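Local structure of cellulase (Bacteroides salanitronis, 6WQY) at residues E284-K295 / Y330-M340; G21-L31 / V241-A249. The protein probably hydrolyses internal beta-1,4-glucosidic bonds of cellulose and related polysaccharides, as a broad-specificity endoglucanase of glycoside hydrolase family 5. All coordinates share one frame; numbering follows the deposited sequence.

Interaction 1: residues E284-K295 / Y330-M340; sequences EDNVTGQFAKMK and YVCKAAKDYGM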
# COMPACT_ATOMS: atom_id res chain seq x y z
N GLU A 284 6.60 -4.41 21.18
CA GLU A 284 5.57 -5.39 20.84
C GLU A 284 4.17 -4.92 21.18
O GLU A 284 3.22 -5.18 20.43
CB GLU A 284 5.85 -6.71 21.59
CG GLU A 284 7.11 -7.46 21.15
CD GLU A 284 8.39 -7.04 21.84
OE1 GLU A 284 8.46 -5.92 22.42
OE2 GLU A 284 9.36 -7.85 21.81
N ASP A 285 4.01 -4.25 22.33
CA ASP A 285 2.70 -3.81 22.77
C ASP A 285 2.13 -2.73 21.85
O ASP A 285 0.90 -2.58 21.77
CB ASP A 285 2.76 -3.30 24.21
CG ASP A 285 3.77 -2.18 24.40
OD1 ASP A 285 4.93 -2.34 23.94
OD2 ASP A 285 3.42 -1.15 25.00
N ASN A 286 2.98 -1.97 21.17
CA ASN A 286 2.48 -1.02 20.18
C ASN A 286 1.95 -1.74 18.95
O ASN A 286 0.93 -1.33 18.37
CB ASN A 286 3.55 -0.01 19.79
CG ASN A 286 3.01 1.05 18.85
OD1 ASN A 286 2.18 1.88 19.25
ND2 ASN A 286 3.44 1.01 17.60
N VAL A 287 2.63 -2.80 18.51
CA VAL A 287 2.15 -3.56 17.36
C VAL A 287 0.75 -4.10 17.64
O VAL A 287 -0.20 -3.89 16.87
CB VAL A 287 3.12 -4.69 17.01
CG1 VAL A 287 2.58 -5.48 15.82
CG2 VAL A 287 4.51 -4.18 16.73
N THR A 288 0.61 -4.83 18.74
CA THR A 288 -0.69 -5.42 19.04
C THR A 288 -1.72 -4.36 19.42
O THR A 288 -2.90 -4.48 19.06
CB THR A 288 -0.58 -6.50 20.12
OG1 THR A 288 0.01 -5.93 21.28
CG2 THR A 288 0.26 -7.66 19.64
N GLY A 289 -1.29 -3.31 20.12
CA GLY A 289 -2.23 -2.26 20.47
C GLY A 289 -2.79 -1.53 19.27
O GLY A 289 -3.99 -1.24 19.20
N GLN A 290 -1.93 -1.22 18.30
CA GLN A 290 -2.39 -0.54 17.10
C GLN A 290 -3.23 -1.46 16.24
O GLN A 290 -4.26 -1.04 15.70
CB GLN A 290 -1.19 -0.00 16.32
CG GLN A 290 -0.45 1.11 17.04
CD GLN A 290 -1.36 2.27 17.35
OE1 GLN A 290 -1.90 2.36 18.45
NE2 GLN A 290 -1.53 3.17 16.39
N PHE A 291 -2.80 -2.71 16.07
CA PHE A 291 -3.59 -3.62 15.24
C PHE A 291 -4.93 -3.94 15.91
O PHE A 291 -5.93 -4.18 15.21
CB PHE A 291 -2.81 -4.89 14.90
CG PHE A 291 -1.63 -4.67 13.98
CD1 PHE A 291 -1.26 -3.42 13.52
CD2 PHE A 291 -0.89 -5.76 13.56
CE1 PHE A 291 -0.15 -3.27 12.69
CE2 PHE A 291 0.21 -5.62 12.74
CZ PHE A 291 0.58 -4.38 12.30
N ALA A 292 -4.98 -3.94 17.26
CA ALA A 292 -6.24 -4.14 17.96
C ALA A 292 -7.24 -3.05 17.64
O ALA A 292 -8.45 -3.31 17.59
CB ALA A 292 -5.99 -4.22 19.47
N LYS A 293 -6.77 -1.81 17.42
CA LYS A 293 -7.69 -0.74 17.04
C LYS A 293 -8.32 -1.04 15.68
O LYS A 293 -9.53 -0.84 15.49
CB LYS A 293 -6.96 0.60 17.01
CG LYS A 293 -6.43 1.05 18.35
CD LYS A 293 -5.59 2.31 18.26
CE LYS A 293 -5.06 2.72 19.62
NZ LYS A 293 -4.05 3.82 19.53
N MET A 294 -7.51 -1.51 14.74
CA MET A 294 -8.03 -1.86 13.42
C MET A 294 -9.01 -3.02 13.51
O MET A 294 -10.03 -3.03 12.81
CB MET A 294 -6.88 -2.23 12.48
CG MET A 294 -5.99 -1.06 12.10
SD MET A 294 -6.84 0.26 11.17
CE MET A 294 -7.18 -0.60 9.64
N LYS A 295 -8.71 -4.00 14.37
CA LYS A 295 -9.61 -5.15 14.51
C LYS A 295 -10.94 -4.73 15.12
O LYS A 295 -12.00 -5.17 14.68
CB LYS A 295 -8.93 -6.23 15.34
CG LYS A 295 -9.81 -7.45 15.57
CD LYS A 295 -9.07 -8.53 16.35
CE LYS A 295 -10.03 -9.52 16.99
NZ LYS A 295 -10.81 -10.26 15.97
N TYR A 330 7.42 -10.76 13.99
CA TYR A 330 6.41 -10.36 14.97
C TYR A 330 5.28 -9.57 14.32
O TYR A 330 4.09 -9.81 14.61
CB TYR A 330 7.06 -9.53 16.09
CG TYR A 330 6.14 -9.37 17.26
CD1 TYR A 330 5.23 -8.33 17.33
CD2 TYR A 330 6.15 -10.29 18.29
CE1 TYR A 330 4.37 -8.21 18.39
CE2 TYR A 330 5.29 -10.18 19.36
CZ TYR A 330 4.39 -9.14 19.40
OH TYR A 330 3.52 -9.01 20.45
N VAL A 331 5.62 -8.63 13.45
CA VAL A 331 4.61 -7.79 12.82
C VAL A 331 3.77 -8.61 11.85
O VAL A 331 2.55 -8.42 11.78
CB VAL A 331 5.27 -6.58 12.13
CG1 VAL A 331 4.26 -5.81 11.31
CG2 VAL A 331 5.91 -5.67 13.17
N CYS A 332 4.38 -9.52 11.09
CA CYS A 332 3.59 -10.33 10.16
C CYS A 332 2.64 -11.27 10.90
O CYS A 332 1.49 -11.45 10.48
CB CYS A 332 4.48 -11.08 9.18
SG CYS A 332 5.22 -10.03 7.91
N LYS A 333 3.10 -11.88 11.99
CA LYS A 333 2.23 -12.74 12.77
C LYS A 333 1.09 -11.95 13.40
O LYS A 333 -0.06 -12.42 13.42
CB LYS A 333 3.06 -13.47 13.83
CG LYS A 333 2.25 -14.37 14.76
CD LYS A 333 1.45 -15.41 13.99
CE LYS A 333 0.78 -16.39 14.95
NZ LYS A 333 -0.33 -17.14 14.29
N ALA A 334 1.37 -10.74 13.89
CA ALA A 334 0.31 -9.90 14.43
C ALA A 334 -0.67 -9.48 13.34
O ALA A 334 -1.89 -9.46 13.57
CB ALA A 334 0.91 -8.69 15.13
N ALA A 335 -0.16 -9.15 12.15
CA ALA A 335 -1.06 -8.81 11.05
C ALA A 335 -2.03 -9.96 10.79
O ALA A 335 -3.25 -9.75 10.67
CB ALA A 335 -0.24 -8.48 9.81
N LYS A 336 -1.52 -11.18 10.70
CA LYS A 336 -2.38 -12.34 10.51
C LYS A 336 -3.39 -12.46 11.64
O LYS A 336 -4.59 -12.67 11.41
CB LYS A 336 -1.52 -13.60 10.41
CG LYS A 336 -2.30 -14.90 10.27
CD LYS A 336 -3.09 -14.95 8.99
CE LYS A 336 -3.72 -16.32 8.78
NZ LYS A 336 -4.62 -16.30 7.60
N ASP A 337 -2.92 -12.34 12.88
CA ASP A 337 -3.81 -12.51 14.03
C ASP A 337 -4.90 -11.45 14.10
O ASP A 337 -5.97 -11.71 14.67
CB ASP A 337 -3.00 -12.46 15.33
CG ASP A 337 -2.13 -13.69 15.53
OD1 ASP A 337 -2.35 -14.72 14.87
OD2 ASP A 337 -1.22 -13.61 16.39
N TYR A 338 -4.65 -10.25 13.59
CA TYR A 338 -5.59 -9.14 13.68
C TYR A 338 -6.31 -8.87 12.37
O TYR A 338 -7.00 -7.85 12.25
CB TYR A 338 -4.88 -7.88 14.20
CG TYR A 338 -4.57 -7.96 15.67
CD1 TYR A 338 -5.48 -7.53 16.62
CD2 TYR A 338 -3.36 -8.49 16.13
CE1 TYR A 338 -5.21 -7.62 17.98
CE2 TYR A 338 -3.08 -8.58 17.48
CZ TYR A 338 -4.01 -8.14 18.41
OH TYR A 338 -3.72 -8.23 19.75
N GLY A 339 -6.15 -9.73 11.37
CA GLY A 339 -7.03 -9.73 10.21
C GLY A 339 -6.61 -8.93 9.01
O GLY A 339 -7.45 -8.66 8.15
N MET A 340 -5.33 -8.57 8.88
CA MET A 340 -4.88 -7.68 7.81
C MET A 340 -3.71 -8.28 7.04
O MET A 340 -2.72 -8.71 7.67
CB MET A 340 -4.44 -6.34 8.41
CG MET A 340 -5.57 -5.57 9.06
SD MET A 340 -5.01 -4.07 9.89
CE MET A 340 -4.37 -4.79 11.41
O HOH W 1 1.98 -7.50 22.36
O HOH W 2 -8.85 -11.08 13.83

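Interaction 2: residues G21-L31 / V241-A249; sequences GETPLEIAVSL and VVDNRLMVA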
# COMPACT_ATOMS: atom_id res chain seq x y z
N GLY A 21 -13.70 -13.58 -1.16
CA GLY A 21 -14.25 -13.61 0.18
C GLY A 21 -15.20 -12.46 0.43
O GLY A 21 -15.11 -11.38 -0.18
N GLU A 22 -16.11 -12.68 1.39
CA GLU A 22 -17.02 -11.64 1.86
C GLU A 22 -16.65 -11.12 3.23
O GLU A 22 -17.00 -9.99 3.56
CB GLU A 22 -18.46 -12.16 1.93
CG GLU A 22 -19.01 -12.67 0.62
CD GLU A 22 -18.95 -11.63 -0.47
OE1 GLU A 22 -19.55 -10.52 -0.31
OE2 GLU A 22 -18.31 -11.92 -1.49
N THR A 23 -15.94 -11.93 4.05
CA THR A 23 -15.59 -11.54 5.41
C THR A 23 -14.15 -11.04 5.45
O THR A 23 -13.32 -11.44 4.62
CB THR A 23 -15.73 -12.73 6.37
OG1 THR A 23 -14.76 -13.72 6.02
CG2 THR A 23 -17.14 -13.31 6.32
N PRO A 24 -13.82 -10.18 6.41
CA PRO A 24 -12.45 -9.67 6.48
C PRO A 24 -11.39 -10.74 6.53
O PRO A 24 -10.36 -10.61 5.87
CB PRO A 24 -12.46 -8.81 7.75
CG PRO A 24 -13.86 -8.30 7.81
CD PRO A 24 -14.72 -9.46 7.34
N LEU A 25 -11.59 -11.80 7.30
CA LEU A 25 -10.55 -12.81 7.43
C LEU A 25 -10.39 -13.61 6.15
O LEU A 25 -9.26 -13.97 5.78
CB LEU A 25 -10.83 -13.71 8.63
CG LEU A 25 -10.73 -12.99 9.98
CD1 LEU A 25 -11.13 -13.91 11.12
CD2 LEU A 25 -9.32 -12.46 10.19
N GLU A 26 -11.48 -13.87 5.43
CA GLU A 26 -11.38 -14.59 4.16
C GLU A 26 -10.72 -13.74 3.08
O GLU A 26 -9.93 -14.25 2.27
CB GLU A 26 -12.77 -15.02 3.70
CG GLU A 26 -13.35 -16.20 4.47
CD GLU A 26 -12.52 -17.46 4.28
OE1 GLU A 26 -11.55 -17.65 5.05
OE2 GLU A 26 -12.82 -18.24 3.36
N ILE A 27 -11.04 -12.46 3.04
CA ILE A 27 -10.37 -11.57 2.10
C ILE A 27 -8.88 -11.52 2.41
O ILE A 27 -8.04 -11.58 1.50
CB ILE A 27 -11.06 -10.19 2.14
CG1 ILE A 27 -12.49 -10.32 1.60
CG2 ILE A 27 -10.25 -9.16 1.35
CD1 ILE A 27 -13.36 -9.13 1.89
N ALA A 28 -8.53 -11.47 3.69
CA ALA A 28 -7.13 -11.46 4.08
C ALA A 28 -6.41 -12.73 3.65
O ALA A 28 -5.27 -12.65 3.18
CB ALA A 28 -6.98 -11.25 5.59
N VAL A 29 -7.05 -13.89 3.80
CA VAL A 29 -6.42 -15.13 3.33
C VAL A 29 -6.10 -15.04 1.85
O VAL A 29 -5.03 -15.45 1.40
CB VAL A 29 -7.33 -16.35 3.63
CG1 VAL A 29 -6.89 -17.59 2.83
CG2 VAL A 29 -7.33 -16.65 5.11
N SER A 30 -7.03 -14.50 1.05
CA SER A 30 -6.82 -14.47 -0.39
C SER A 30 -5.66 -13.55 -0.76
O SER A 30 -5.02 -13.76 -1.79
CB SER A 30 -8.10 -14.05 -1.12
OG SER A 30 -8.33 -12.65 -1.07
N LEU A 31 -5.39 -12.52 0.05
CA LEU A 31 -4.30 -11.58 -0.21
C LEU A 31 -2.96 -12.06 0.34
O LEU A 31 -1.91 -11.61 -0.15
CB LEU A 31 -4.65 -10.20 0.33
CG LEU A 31 -5.65 -9.44 -0.55
CD1 LEU A 31 -6.43 -8.41 0.25
CD2 LEU A 31 -4.96 -8.80 -1.74
N VAL A 241 -22.22 0.07 -4.39
CA VAL A 241 -23.32 -0.63 -5.05
C VAL A 241 -23.29 -2.14 -4.83
O VAL A 241 -24.22 -2.85 -5.25
CB VAL A 241 -23.30 -0.37 -6.57
CG1 VAL A 241 -23.44 1.11 -6.85
CG2 VAL A 241 -22.01 -0.91 -7.19
N VAL A 242 -22.23 -2.66 -4.22
CA VAL A 242 -22.03 -4.06 -3.90
C VAL A 242 -21.51 -4.08 -2.48
O VAL A 242 -20.97 -3.09 -1.98
CB VAL A 242 -21.01 -4.68 -4.88
CG1 VAL A 242 -19.70 -3.90 -4.86
CG2 VAL A 242 -20.79 -6.15 -4.58
N ASP A 243 -21.70 -5.19 -1.79
CA ASP A 243 -21.21 -5.31 -0.42
C ASP A 243 -19.81 -5.92 -0.39
O ASP A 243 -19.43 -6.71 -1.26
CB ASP A 243 -22.16 -6.13 0.44
CG ASP A 243 -23.52 -5.47 0.63
OD1 ASP A 243 -23.60 -4.23 0.51
OD2 ASP A 243 -24.50 -6.19 0.89
N ASN A 244 -19.06 -5.56 0.64
CA ASN A 244 -17.82 -6.25 0.99
C ASN A 244 -16.74 -6.17 -0.08
O ASN A 244 -15.95 -7.11 -0.24
CB ASN A 244 -18.10 -7.73 1.32
CG ASN A 244 -19.19 -7.88 2.32
OD1 ASN A 244 -19.20 -7.14 3.31
ND2 ASN A 244 -20.12 -8.79 2.07
N ARG A 245 -16.66 -5.04 -0.78
CA ARG A 245 -15.64 -4.86 -1.81
C ARG A 245 -14.81 -3.61 -1.59
O ARG A 245 -14.09 -3.20 -2.50
CB ARG A 245 -16.24 -4.86 -3.22
CG ARG A 245 -16.84 -6.20 -3.65
CD ARG A 245 -15.78 -7.26 -3.83
NE ARG A 245 -16.34 -8.55 -4.22
CZ ARG A 245 -16.82 -9.44 -3.36
NH1 ARG A 245 -16.80 -9.20 -2.04
NH2 ARG A 245 -17.31 -10.59 -3.80
N LEU A 246 -14.88 -3.01 -0.40
CA LEU A 246 -14.04 -1.88 -0.04
C LEU A 246 -13.18 -2.27 1.16
O LEU A 246 -13.70 -2.74 2.17
CB LEU A 246 -14.86 -0.64 0.32
CG LEU A 246 -15.77 -0.12 -0.78
CD1 LEU A 246 -16.49 1.13 -0.28
CD2 LEU A 246 -15.04 0.16 -2.08
N MET A 247 -11.87 -2.05 1.03
CA MET A 247 -10.90 -2.42 2.06
C MET A 247 -10.19 -1.16 2.55
O MET A 247 -9.75 -0.34 1.74
CB MET A 247 -9.86 -3.41 1.50
CG MET A 247 -10.45 -4.57 0.72
SD MET A 247 -9.25 -5.78 0.17
CE MET A 247 -8.30 -4.82 -0.99
N VAL A 248 -10.08 -1.02 3.87
CA VAL A 248 -9.40 0.13 4.46
C VAL A 248 -7.89 -0.09 4.39
O VAL A 248 -7.37 -1.09 4.89
CB VAL A 248 -9.83 0.33 5.91
CG1 VAL A 248 -9.20 1.58 6.50
CG2 VAL A 248 -11.36 0.40 6.01
N ALA A 249 -7.18 0.86 3.79
CA ALA A 249 -5.73 0.80 3.66
C ALA A 249 -5.07 1.62 4.75
O ALA A 249 -5.39 2.79 4.92
CB ALA A 249 -5.32 1.36 2.30
O HOH W 3 -20.32 -8.93 -2.58

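Interaction 1: residues E284-K295 / Y330-M340
Helix segments 284-295 and 330-337, whose Val287 and Ala334 side chains meet at the interface, run nearly parallel, with axes 10.0 Å apart and crossing at -24°. They belong to two successive outer helices of the (beta/alpha)8 barrel, and here three aromatic residues, Phe291, Tyr330 and Tyr338, build much of the interface beside that pair. Val287 CG1 lies 3.7 Å from Ala334 CB. One turn on, the Phe291 ring presents its edge to the backbone of helix 330-337, with CE2 3.6 Å from Ala335 N and Val331 O near the ring plane. Val287 CG1 sits above one face of the same ring, toward its rim. The methyl CE of Met340 approaches off-centre, 4.2 Å from the ring centroid, while SD of Met340 rests against CB of Met294. On the barrel side, Phe291 also reaches Ile307 of strand 305-310.

Two tyrosines border this apolar middle. The Tyr330 ring swings out opposite the residue's own nitrogen (chi1 -167°) and so turns one face to Glu284, whose CG lies over it, 3.8 Å from the centroid; the Glu284 carboxylate leads away to Tyr326 and His271. One water joins Tyr330 OH to Thr288 OG1. Tyr338 stands alongside the other helix, its ring carbon CG 3.6 Å from Phe291 CB and its hydroxyl reaching Thr288 CB. Here helix 330-337 ends in a Schellman motif: Gly339, at positive phi, lets Met340 N bond back to Ala335 O and turns the chain so that Met340 enters the interface. At this end a second water accepts from Lys295 NZ, which also pairs with Asp300, and donates to Asp337 O at 3.1 Å.

Interaction 2: residues G21-L31 / V241-A249
Glu22 meets Arg245 and Asn244 through separate carboxylate oxygens. Both terminal nitrogens of Arg245 grip OE2 end-on: NH2 bonds at 2.8 Å to the syn lone pair of Glu22 OE2, whereas NH1 comes from above the carboxylate plane. OE2 stays close to the guanidinium plane, although the two flat groups are turned 52° apart. Asn244 ND2 reaches OE1 of Glu22 on the anti side at 3.0 Å, in a nearly straight bond (169°). A bend at chi2 of Glu22 (-57°) turns the carboxylate toward both donors.

Deeper in, Ile27 CG2 packs 3.7 Å from Met247 SD, and Leu31 meets the same sulfur tip to tip through CD1. Helix 24-31 thus lies against the start of barrel strand 246-251, at the N-terminal end of the (beta/alpha)8 barrel.

In the next shell, NH1 of Arg245 bonds to Asn244 O within its own segment, helping to fix the guanidinium, and Tyr218 bonds to Gly21 O. A water donates to both Glu22 OE1 and Asp243 O. With a salt bridge, an amide donor and a water all directed at it, the Glu22 carboxylate would be expected to favour its ionised form.

In the fold
In this family 5 catalytic domain, one piece of a longer protein, interactions 1 and 2 join helix to helix in the outer layer and the first helix of this chain to the beginning of an inner strand. Their centres lie 18 Å apart, yet they touch where helix 24-31 meets the turn ending helix 318-337. There Gly339 CA is 3.6 Å from Leu25 CD2, and Gly339 O is 3.7 Å from Ala28 CB. Helix 284-299 forms a second connection: its Phe298 packs on Val248 and its Ile299 on Pro24. Both lie away from Glu95, a magnesium ligand seen in a structure of this protein. The active site is expected at the strands' C-terminal ends, opposite interaction 2.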